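PDB 1YB3: DUF3201 domain-containing protein from Pyrococcus furiosus, which is of unknown function but folds as a compact alpha/beta protein built around a seven-stranded antiparallel sheet. Local coordinates for residues Asn19-Asp24 with Ala78-Phe83; Val44-Asn49 with Lys62-Ala67; Lys96-Asp101 with Ile166-Arg171. All blocks are in the same frame, centred on the assembly; numbering follows the deposited sequence. Where two conformers were deposited one is given.

Overall arrangement
Interactions 1 and 2 form one region and interaction 3 lies on the other side of the chain's centre. Interaction 1 joins helix 11-35 to the hairpin of strands 74-79 and 82-90. Interaction 2 pairs the edge strand 40-47 with strand 65-71. Their centres are 11 Å apart. They meet where Trp-22 NE1 approaches Glu-46 OE1 at 3.1 Å and where Ala-78 N approaches Pro-66 O at 3.1 Å, both probable hydrogen bonds. Interaction 3 packs helix 96-105 against helix 155-171. Its centre is 28 Å from that of interaction 1 and 29 Å from that of interaction 2. No active site is known, so all three are described as structural contacts.

Interaction 1: Asn19-Asp24 with Ala78-Phe83; sequences NRIWGD and ATPQGF
Ile-21 and Asp-24 of helix 11-35 pack on Ala-78, Thr-79, Pro-80 and Phe-83, a buried helix-on-sheet contact at the tip of a beta hairpin. The hairpin joins strands 74-79 and 82-90 through a type I turn from Thr-79 to Gly-82. Paired backbone bonds between those two residues close it. Ile-21 carries most of the contact, each branch with its own partner. CG2 meets Ala-78 CB at 4.0 Å. CG1 lies anti to the carbonyl carbon (chi1 -68°) and sits 3.8 Å from Thr-79 O. That oxygen also accepts the backbone N-H of Gly-82. From CG1 the chain runs on extended (chi2 165°), which carries CD1 to Pro-80 CA at 3.6 Å. Pro-66 of the neighbouring strand and Phe-153 of a loop also touch Ile-21. One helical turn later, Asp-24 CB touches the end of the Phe-83 ring, 3.8 Å from CZ. The two side chains cross at about a right angle, with carboxylate and ring planes 17° apart. Ile-25 and Leu-28 of the same helix add to the packing on Phe-83. The contact is mainly packing, and the hydrogen bonds lie within each segment, as in the hairpin turn. There Thr-79 OG1 accepts the backbone N-H of Gln-81 at 3.1 Å, forming an ST turn.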
loop_
_atom_site.group_PDB
_atom_site.type_symbol
_atom_site.label_atom_id
_atom_site.label_comp_id
_atom_site.label_asym_id
_atom_site.label_seq_id
_atom_site.Cartn_x
_atom_site.Cartn_y
_atom_site.Cartn_z
ATOM N N ASN A 19 -13.108 -8.942 -13.898
ATOM C CA ASN A 19 -12.080 -9.213 -14.913
ATOM C C ASN A 19 -11.005 -8.120 -14.937
ATOM O O ASN A 19 -9.826 -8.406 -15.201
ATOM C CB ASN A 19 -12.707 -9.387 -16.301
ATOM C CG ASN A 19 -13.043 -10.836 -16.608
ATOM O OD1 ASN A 19 -12.463 -11.750 -16.021
ATOM N ND2 ASN A 19 -13.964 -11.053 -17.550
ATOM N N ARG A 20 -11.422 -6.888 -14.670
ATOM C CA ARG A 20 -10.493 -5.744 -14.596
ATOM C C ARG A 20 -9.545 -5.852 -13.406
ATOM O O ARG A 20 -8.337 -5.670 -13.566
ATOM C CB ARG A 20 -11.266 -4.413 -14.563
ATOM C CG ARG A 20 -10.376 -3.166 -14.428
ATOM C CD ARG A 20 -11.141 -1.854 -14.655
ATOM N NE ARG A 20 -12.055 -1.521 -13.561
ATOM C CZ ARG A 20 -12.527 -0.295 -13.310
ATOM N NH1 ARG A 20 -12.153 0.740 -14.058
ATOM N NH2 ARG A 20 -13.367 -0.099 -12.298
ATOM N N ILE A 21 -10.080 -6.154 -12.223
ATOM C CA ILE A 21 -9.261 -6.307 -11.002
ATOM C C ILE A 21 -8.173 -7.374 -11.201
ATOM O O ILE A 21 -6.966 -7.111 -11.015
ATOM C CB ILE A 21 -10.149 -6.638 -9.752
ATOM C CG1 ILE A 21 -11.031 -5.449 -9.360
ATOM C CG2 ILE A 21 -9.306 -7.151 -8.554
ATOM C CD1 ILE A 21 -12.159 -5.828 -8.392
ATOM N N TRP A 22 -8.585 -8.580 -11.604
ATOM C CA TRP A 22 -7.621 -9.653 -11.763
ATOM C C TRP A 22 -6.716 -9.482 -12.989
ATOM O O TRP A 22 -5.496 -9.652 -12.876
ATOM C CB TRP A 22 -8.297 -11.044 -11.696
ATOM C CG TRP A 22 -8.406 -11.547 -10.285
ATOM C CD1 TRP A 22 -7.517 -12.363 -9.639
ATOM C CD2 TRP A 22 -9.443 -11.262 -9.338
ATOM N NE1 TRP A 22 -7.932 -12.593 -8.363
ATOM C CE2 TRP A 22 -9.110 -11.936 -8.144
ATOM C CE3 TRP A 22 -10.616 -10.505 -9.379
ATOM C CZ2 TRP A 22 -9.918 -11.886 -6.995
ATOM C CZ3 TRP A 22 -11.420 -10.448 -8.235
ATOM C CH2 TRP A 22 -11.062 -11.137 -7.060
ATOM N N GLY A 23 -7.290 -9.093 -14.136
ATOM C CA GLY A 23 -6.523 -8.880 -15.374
ATOM C C GLY A 23 -5.458 -7.805 -15.198
ATOM O O GLY A 23 -4.313 -7.980 -15.622
ATOM N N ASP A 24 -5.829 -6.717 -14.532
ATOM C CA ASP A 24 -4.894 -5.616 -14.293
ATOM C C ASP A 24 -3.702 -6.035 -13.423
ATOM O O ASP A 24 -2.581 -5.550 -13.654
ATOM C CB ASP A 24 -5.595 -4.408 -13.657
ATOM C CG ASP A 24 -6.412 -3.587 -14.661
ATOM O OD1 ASP A 24 -6.566 -4.005 -15.834
ATOM O OD2 ASP A 24 -6.903 -2.509 -14.257
ATOM N N ALA A 78 -4.728 -5.278 -6.014
ATOM C CA ALA A 78 -5.921 -4.515 -6.380
ATOM C C ALA A 78 -7.069 -5.044 -5.565
ATOM O O ALA A 78 -7.098 -6.243 -5.212
ATOM C CB ALA A 78 -6.228 -4.646 -7.865
ATOM N N THR A 79 -7.980 -4.139 -5.238
ATOM C CA THR A 79 -9.256 -4.483 -4.590
ATOM C C THR A 79 -10.328 -3.817 -5.463
ATOM O O THR A 79 -10.016 -3.152 -6.447
ATOM C CB THR A 79 -9.350 -3.849 -3.195
ATOM O OG1 THR A 79 -9.430 -2.436 -3.354
ATOM C CG2 THR A 79 -8.124 -4.220 -2.289
ATOM N N PRO A 80 -11.618 -3.981 -5.115
ATOM C CA PRO A 80 -12.626 -3.267 -5.916
ATOM C C PRO A 80 -12.448 -1.734 -5.970
ATOM O O PRO A 80 -13.045 -1.067 -6.828
ATOM C CB PRO A 80 -13.943 -3.648 -5.227
ATOM C CG PRO A 80 -13.656 -5.005 -4.611
ATOM C CD PRO A 80 -12.242 -4.843 -4.089
ATOM N N GLN A 81 -11.632 -1.191 -5.067
ATOM C CA GLN A 81 -11.304 0.259 -5.079
ATOM C C GLN A 81 -10.261 0.633 -6.129
ATOM O O GLN A 81 -10.197 1.796 -6.584
ATOM C CB GLN A 81 -10.802 0.716 -3.716
ATOM C CG GLN A 81 -11.882 0.927 -2.667
ATOM C CD GLN A 81 -11.319 1.451 -1.345
ATOM O OE1 GLN A 81 -10.217 1.090 -0.935
ATOM N NE2 GLN A 81 -12.080 2.303 -0.683
ATOM N N GLY A 82 -9.444 -0.344 -6.507
ATOM C CA GLY A 82 -8.342 -0.109 -7.454
ATOM C C GLY A 82 -7.009 -0.652 -6.969
ATOM O O GLY A 82 -6.956 -1.498 -6.072
ATOM N N PHE A 83 -5.926 -0.161 -7.586
ATOM C CA PHE A 83 -4.576 -0.584 -7.239
ATOM C C PHE A 83 -4.130 -0.027 -5.873
ATOM O O PHE A 83 -4.556 1.062 -5.443
ATOM C CB PHE A 83 -3.560 -0.022 -8.229
ATOM C CG PHE A 83 -3.671 -0.535 -9.633
ATOM C CD1 PHE A 83 -3.318 -1.857 -9.958
ATOM C CD2 PHE A 83 -4.035 0.333 -10.660
ATOM C CE1 PHE A 83 -3.373 -2.307 -11.277
ATOM C CE2 PHE A 83 -4.086 -0.105 -11.991
ATOM C CZ PHE A 83 -3.760 -1.425 -12.301
#

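Interaction 2: Val44-Asn49 with Lys62-Ala67; sequences VSEVFN and KYPHPA
Val-47 and His-65 face each other as a hydrogen-bonded pair between the antiparallel strands 40-47 and 65-71. Val-47 N bonds to His-65 O at 2.9 Å, and His-65 N returns the bond to Val-47 O. Ser-45 and Ala-67 form the next such pair, with Ser-45 N to Ala-67 O at 2.8 Å and nearly straight (175°). Between them Pro-66 stands opposite Glu-46 in a non-hydrogen-bonded pair, so its missing N-H costs nothing on this side. Its CA makes a C-H...O contact with Ser-45 O.

The tight part is around these pairs. Val-47 CB lies over one face of the His-65 ring, 4.0 Å from its centroid, and Val-47 CG2 touches Ala-67 CB. His-65 CG sits between the backbone N and the carbonyl carbon (chi1 76°), and the ring lies alongside Val-47, the two side chains pointing the same way. His-65 NE2 bonds to Tyr-84 OH. An alanine in place of His-65 would probably leave Tyr-84 OH without this partner and open a gap beside Val-47. Glu-46 turns its carboxylate back over the His-65 to Pro-66 peptide, and OE1 accepts from Trp-22 NE1 of helix 11-35. Pro-64 CB sits over one face of the Phe-48 ring, 3.7 Å from its centroid.

The solvent side is looser. Water 2 lies within bonding distance of His-65 ND1, Val-47 O and Tyr-63 O, more acceptors than it can serve at once. Asn-49 and Lys-62 are joined through water 3, which donates to Asn-49 OD1 at 2.8 Å and to Lys-62 O. The four direct backbone bonds therefore probably set the register, while the Asn-49 and Lys-62 end is held by water.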
loop_
_atom_site.group_PDB
_atom_site.type_symbol
_atom_site.label_atom_id
_atom_site.label_comp_id
_atom_site.label_asym_id
_atom_site.label_seq_id
_atom_site.Cartn_x
_atom_site.Cartn_y
_atom_site.Cartn_z
ATOM N N VAL A 44 1.616 -13.521 -8.445
ATOM C CA VAL A 44 0.335 -13.107 -7.888
ATOM C C VAL A 44 -0.236 -14.236 -7.032
ATOM O O VAL A 44 -0.192 -15.406 -7.433
ATOM C CB VAL A 44 -0.669 -12.752 -9.010
ATOM C CG1 VAL A 44 -2.058 -12.482 -8.437
ATOM C CG2 VAL A 44 -0.166 -11.558 -9.819
ATOM N N SER A 45 -0.737 -13.880 -5.854
ATOM C CA SER A 45 -1.431 -14.838 -5.007
ATOM C C SER A 45 -2.753 -14.230 -4.540
ATOM O O SER A 45 -3.045 -13.060 -4.820
ATOM C CB SER A 45 -0.544 -15.258 -3.839
ATOM O OG SER A 45 -0.481 -14.243 -2.852
ATOM N N GLU A 46 -3.568 -15.027 -3.852
ATOM C CA GLU A 46 -4.867 -14.549 -3.397
ATOM C C GLU A 46 -4.848 -14.265 -1.911
ATOM O O GLU A 46 -4.416 -15.099 -1.111
ATOM C CB GLU A 46 -5.962 -15.557 -3.752
ATOM C CG GLU A 46 -6.088 -15.823 -5.242
ATOM C CD GLU A 46 -6.332 -14.549 -6.065
ATOM O OE1 GLU A 46 -7.131 -13.685 -5.627
ATOM O OE2 GLU A 46 -5.741 -14.422 -7.163
ATOM N N VAL A 47 -5.288 -13.071 -1.546
ATOM C CA VAL A 47 -5.318 -12.651 -0.167
ATOM C C VAL A 47 -6.776 -12.603 0.294
ATOM O O VAL A 47 -7.578 -11.894 -0.292
ATOM C CB VAL A 47 -4.685 -11.241 -0.009
ATOM C CG1 VAL A 47 -4.837 -10.736 1.432
ATOM C CG2 VAL A 47 -3.197 -11.260 -0.454
ATOM N N PHE A 48 -7.103 -13.373 1.341
ATOM C CA PHE A 48 -8.447 -13.390 1.927
ATOM C C PHE A 48 -8.468 -12.640 3.260
ATOM O O PHE A 48 -7.451 -12.580 3.958
ATOM C CB PHE A 48 -8.895 -14.836 2.215
ATOM C CG PHE A 48 -9.074 -15.703 0.991
ATOM C CD1 PHE A 48 -10.348 -15.996 0.505
ATOM C CD2 PHE A 48 -7.970 -16.264 0.351
ATOM C CE1 PHE A 48 -10.517 -16.817 -0.625
ATOM C CE2 PHE A 48 -8.120 -17.083 -0.781
ATOM C CZ PHE A 48 -9.397 -17.360 -1.269
ATOM N N ASN A 49 -9.636 -12.091 3.618
ATOM C CA ASN A 49 -9.904 -11.538 4.964
ATOM C C ASN A 49 -9.218 -10.211 5.301
ATOM O O ASN A 49 -9.173 -9.788 6.463
ATOM C CB ASN A 49 -9.649 -12.598 6.051
ATOM C CG ASN A 49 -10.442 -13.871 5.816
ATOM O OD1 ASN A 49 -11.555 -13.838 5.279
ATOM N ND2 ASN A 49 -9.871 -15.000 6.205
ATOM N N LYS A 62 -14.264 -10.862 2.854
ATOM C CA LYS A 62 -14.164 -12.318 3.018
ATOM C C LYS A 62 -13.818 -13.008 1.683
ATOM O O LYS A 62 -13.444 -14.190 1.642
ATOM C CB LYS A 62 -15.464 -12.891 3.603
ATOM C CG LYS A 62 -16.019 -12.121 4.791
ATOM C CD LYS A 62 -15.424 -12.573 6.121
ATOM C CE LYS A 62 -16.261 -12.049 7.278
ATOM N NZ LYS A 62 -16.096 -12.863 8.523
ATOM N N TYR A 63 -13.961 -12.265 0.590
ATOM C CA TYR A 63 -13.528 -12.697 -0.725
ATOM C C TYR A 63 -12.015 -12.408 -0.960
ATOM O O TYR A 63 -11.457 -11.554 -0.292
ATOM C CB TYR A 63 -14.351 -11.978 -1.769
ATOM C CG TYR A 63 -14.345 -10.462 -1.679
ATOM C CD1 TYR A 63 -13.434 -9.699 -2.439
ATOM C CD2 TYR A 63 -15.277 -9.782 -0.885
ATOM C CE1 TYR A 63 -13.450 -8.315 -2.386
ATOM C CE2 TYR A 63 -15.293 -8.384 -0.818
ATOM C CZ TYR A 63 -14.371 -7.661 -1.577
ATOM O OH TYR A 63 -14.394 -6.283 -1.519
ATOM N N PRO A 64 -11.380 -13.146 -1.888
ATOM C CA PRO A 64 -9.952 -12.929 -2.141
ATOM C C PRO A 64 -9.753 -11.713 -3.028
ATOM O O PRO A 64 -10.630 -11.329 -3.796
ATOM C CB PRO A 64 -9.547 -14.164 -2.918
ATOM C CG PRO A 64 -10.792 -14.521 -3.699
ATOM C CD PRO A 64 -11.906 -14.238 -2.723
ATOM N N HIS A 65 -8.585 -11.100 -2.924
ATOM C CA HIS A 65 -8.194 -10.128 -3.914
ATOM C C HIS A 65 -6.744 -10.444 -4.294
ATOM O O HIS A 65 -6.039 -11.067 -3.481
ATOM C CB HIS A 65 -8.344 -8.707 -3.368
ATOM C CG HIS A 65 -7.280 -8.300 -2.404
ATOM N ND1 HIS A 65 -7.437 -8.390 -1.038
ATOM C CD2 HIS A 65 -6.043 -7.773 -2.607
ATOM C CE1 HIS A 65 -6.343 -7.952 -0.439
ATOM N NE2 HIS A 65 -5.485 -7.565 -1.370
ATOM N N PRO A 66 -6.316 -10.041 -5.520
ATOM C CA PRO A 66 -4.957 -10.397 -5.988
ATOM C C PRO A 66 -3.862 -9.466 -5.440
ATOM O O PRO A 66 -4.083 -8.268 -5.288
ATOM C CB PRO A 66 -5.069 -10.291 -7.511
ATOM C CG PRO A 66 -6.103 -9.172 -7.726
ATOM C CD PRO A 66 -7.076 -9.281 -6.538
ATOM N N ALA A 67 -2.700 -10.036 -5.121
ATOM C CA ALA A 67 -1.551 -9.220 -4.698
ATOM C C ALA A 67 -0.279 -9.989 -4.985
ATOM O O ALA A 67 -0.282 -11.215 -5.005
ATOM C CB ALA A 67 -1.650 -8.846 -3.206
HETATM O O HOH W 1 1.541 -11.932 -2.246
HETATM O O HOH W 2 -9.104 -10.131 1.029
HETATM O O HOH W 3 -12.778 -15.754 3.723
#

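Interaction 3: Lys96-Asp101 with Ile166-Arg171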
loop_
_atom_site.group_PDB
_atom_site.type_symbol
_atom_site.label_atom_id
_atom_site.label_comp_id
_atom_site.label_asym_id
_atom_site.label_seq_id
_atom_site.Cartn_x
_atom_site.Cartn_y
_atom_site.Cartn_z
ATOM N N LYS A 96 11.287 10.660 12.227
ATOM C CA LYS A 96 10.248 11.668 12.107
ATOM C C LYS A 96 10.247 12.298 10.710
ATOM O O LYS A 96 9.179 12.502 10.123
ATOM C CB LYS A 96 10.416 12.740 13.198
ATOM C CG LYS A 96 9.398 13.877 13.159
ATOM C CD LYS A 96 9.732 14.912 14.242
ATOM C CE LYS A 96 9.508 16.335 13.749
ATOM N NZ LYS A 96 10.034 17.377 14.697
ATOM N N GLU A 97 11.437 12.578 10.173
ATOM C CA GLU A 97 11.540 13.232 8.858
ATOM C C GLU A 97 11.006 12.365 7.714
ATOM O O GLU A 97 10.339 12.874 6.814
ATOM C CB GLU A 97 12.959 13.716 8.540
ATOM C CG GLU A 97 12.954 14.823 7.473
ATOM C CD GLU A 97 14.335 15.244 7.017
ATOM O OE1 GLU A 97 15.320 15.003 7.748
ATOM O OE2 GLU A 97 14.430 15.832 5.916
ATOM N N PHE A 98 11.291 11.061 7.755
ATOM C CA PHE A 98 10.722 10.159 6.739
ATOM C C PHE A 98 9.190 10.203 6.785
ATOM O O PHE A 98 8.538 10.357 5.760
ATOM C CB PHE A 98 11.214 8.731 6.907
ATOM C CG PHE A 98 10.592 7.761 5.924
ATOM C CD1 PHE A 98 10.957 7.783 4.569
ATOM C CD2 PHE A 98 9.622 6.854 6.346
ATOM C CE1 PHE A 98 10.387 6.898 3.655
ATOM C CE2 PHE A 98 9.038 5.956 5.442
ATOM C CZ PHE A 98 9.420 5.977 4.087
ATOM N N ILE A 99 8.631 10.099 7.987
ATOM C CA ILE A 99 7.184 10.180 8.184
ATOM C C ILE A 99 6.597 11.478 7.601
ATOM O O ILE A 99 5.606 11.440 6.861
ATOM C CB ILE A 99 6.809 10.056 9.695
ATOM C CG1 ILE A 99 7.386 8.769 10.315
ATOM C CG2 ILE A 99 5.307 10.218 9.905
ATOM C CD1 ILE A 99 7.077 7.479 9.593
ATOM N N GLU A 100 7.218 12.620 7.929
ATOM C CA GLU A 100 6.787 13.926 7.389
ATOM C C GLU A 100 6.823 13.963 5.848
ATOM O O GLU A 100 5.881 14.448 5.195
ATOM C CB GLU A 100 7.636 15.076 7.963
ATOM C CG GLU A 100 7.446 15.295 9.461
ATOM C CD GLU A 100 8.428 16.292 10.052
ATOM O OE1 GLU A 100 9.529 16.489 9.481
ATOM O OE2 GLU A 100 8.098 16.868 11.109
ATOM N N ASP A 101 7.906 13.438 5.278
ATOM C CA ASP A 101 8.102 13.407 3.825
ATOM C C ASP A 101 7.092 12.513 3.112
ATOM O O ASP A 101 6.547 12.882 2.051
ATOM C CB ASP A 101 9.517 12.916 3.496
ATOM C CG ASP A 101 10.591 13.954 3.790
ATOM O OD1 ASP A 101 10.256 15.060 4.266
ATOM O OD2 ASP A 101 11.779 13.655 3.541
ATOM N N ILE A 166 9.985 4.487 -4.019
ATOM C CA ILE A 166 11.314 3.854 -3.970
ATOM C C ILE A 166 12.415 4.925 -3.873
ATOM O O ILE A 166 13.338 4.793 -3.067
ATOM C CB ILE A 166 11.532 2.861 -5.154
ATOM C CG1 ILE A 166 10.673 1.599 -4.943
ATOM C CG2 ILE A 166 13.012 2.478 -5.280
ATOM C CD1 ILE A 166 10.496 0.716 -6.192
ATOM N N GLU A 167 12.262 5.998 -4.631
ATOM C CA GLU A 167 13.249 7.090 -4.638
ATOM C C GLU A 167 13.293 7.787 -3.264
ATOM O O GLU A 167 14.372 8.083 -2.743
ATOM C CB GLU A 167 12.970 8.053 -5.792
ATOM C CG GLU A 167 13.216 7.394 -7.158
ATOM C CD GLU A 167 12.645 8.167 -8.352
ATOM O OE1 GLU A 167 11.796 9.084 -8.161
ATOM O OE2 GLU A 167 13.042 7.813 -9.493
ATOM N N LEU A 168 12.124 8.001 -2.655
ATOM C CA LEU A 168 12.081 8.589 -1.318
ATOM C C LEU A 168 12.732 7.641 -0.302
ATOM O O LEU A 168 13.531 8.061 0.538
ATOM C CB LEU A 168 10.640 8.894 -0.923
ATOM C CG LEU A 168 10.409 9.382 0.502
ATOM C CD1 LEU A 168 11.133 10.708 0.806
ATOM C CD2 LEU A 168 8.895 9.501 0.757
ATOM N N ALA A 169 12.382 6.356 -0.380
ATOM C CA ALA A 169 12.963 5.338 0.494
ATOM C C ALA A 169 14.482 5.245 0.377
ATOM O O ALA A 169 15.155 5.102 1.385
ATOM C CB ALA A 169 12.322 3.977 0.219
ATOM N N ARG A 170 14.998 5.340 -0.856
ATOM C CA ARG A 170 16.453 5.347 -1.094
ATOM C C ARG A 170 17.145 6.476 -0.320
ATOM O O ARG A 170 18.228 6.277 0.244
ATOM C CB ARG A 170 16.762 5.472 -2.596
ATOM C CG ARG A 170 16.515 4.223 -3.403
ATOM C CD ARG A 170 17.282 4.284 -4.728
ATOM N NE ARG A 170 16.979 3.139 -5.581
ATOM C CZ ARG A 170 16.271 3.207 -6.700
ATOM N NH1 ARG A 170 15.783 4.377 -7.125
ATOM N NH2 ARG A 170 16.052 2.100 -7.402
ATOM N N ARG A 171 16.513 7.649 -0.276
ATOM C CA ARG A 171 17.057 8.808 0.456
ATOM C C ARG A 171 17.272 8.530 1.946
ATOM O O ARG A 171 18.161 9.120 2.574
ATOM C CB ARG A 171 16.140 10.021 0.326
ATOM C CG ARG A 171 16.126 10.730 -1.018
ATOM C CD ARG A 171 15.182 11.965 -0.943
ATOM N NE ARG A 171 15.428 12.758 0.263
ATOM C CZ ARG A 171 14.508 13.449 0.937
ATOM N NH1 ARG A 171 13.234 13.474 0.545
ATOM N NH2 ARG A 171 14.867 14.123 2.023
#
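Asp-101 OD2 is held by two partners, the guanidinium of Arg-171 and the hydroxyl of Tyr-172, the residue next in the chain. Arg-171 NH1 makes a salt bridge to it at 3.3 Å. As a hydrogen bond this is weak, with an N-H...O angle of 128°. NH2 of Arg-171 is also close to OD2, at 3.5 Å. The guanidinium thus presents both terminal nitrogens to one oxygen, obliquely, with its plane 37° from that of the carboxylate. The Arg-171 chain approaches the carboxylate with a bend at chi3, which turns NE off the extended line. The bond to Tyr-172 OH is the stronger polar link of Asp-101.

The contact joins helix 96-105 to helix 155-171, packed nearly antiparallel. The short axes lie at 163° and come within 11.0 Å of each other at their closest, and the side chains of Leu-168 and Phe-98 meet between them. Leu-168 has two neighbours. Its CD1 meets Asp-101 CB, the carbon next to the carboxylate, at 3.8 Å. Its CG meets Phe-98 CE1 at 4.0 Å, the two side chains passing at a slant. CE1 also comes within 4.4 Å of Ala-169 CA. Phe-147 of strand 144-150 makes an edge-to-face stack with the Phe-98 ring, which links helix 96-105 to the sheet. A second edge-to-face stack, with Tyr-172, adds to the contact with the chain just after Arg-171.

The contact thus has a buried apolar side, at Phe-98 and Ala-169, and an exposed charged side at Arg-171. Because OD2 has a tyrosine hydroxyl as well as arginine, the carboxylate is likely to keep its place even though the salt bridge is long, and the arginine probably adds mainly charge attraction.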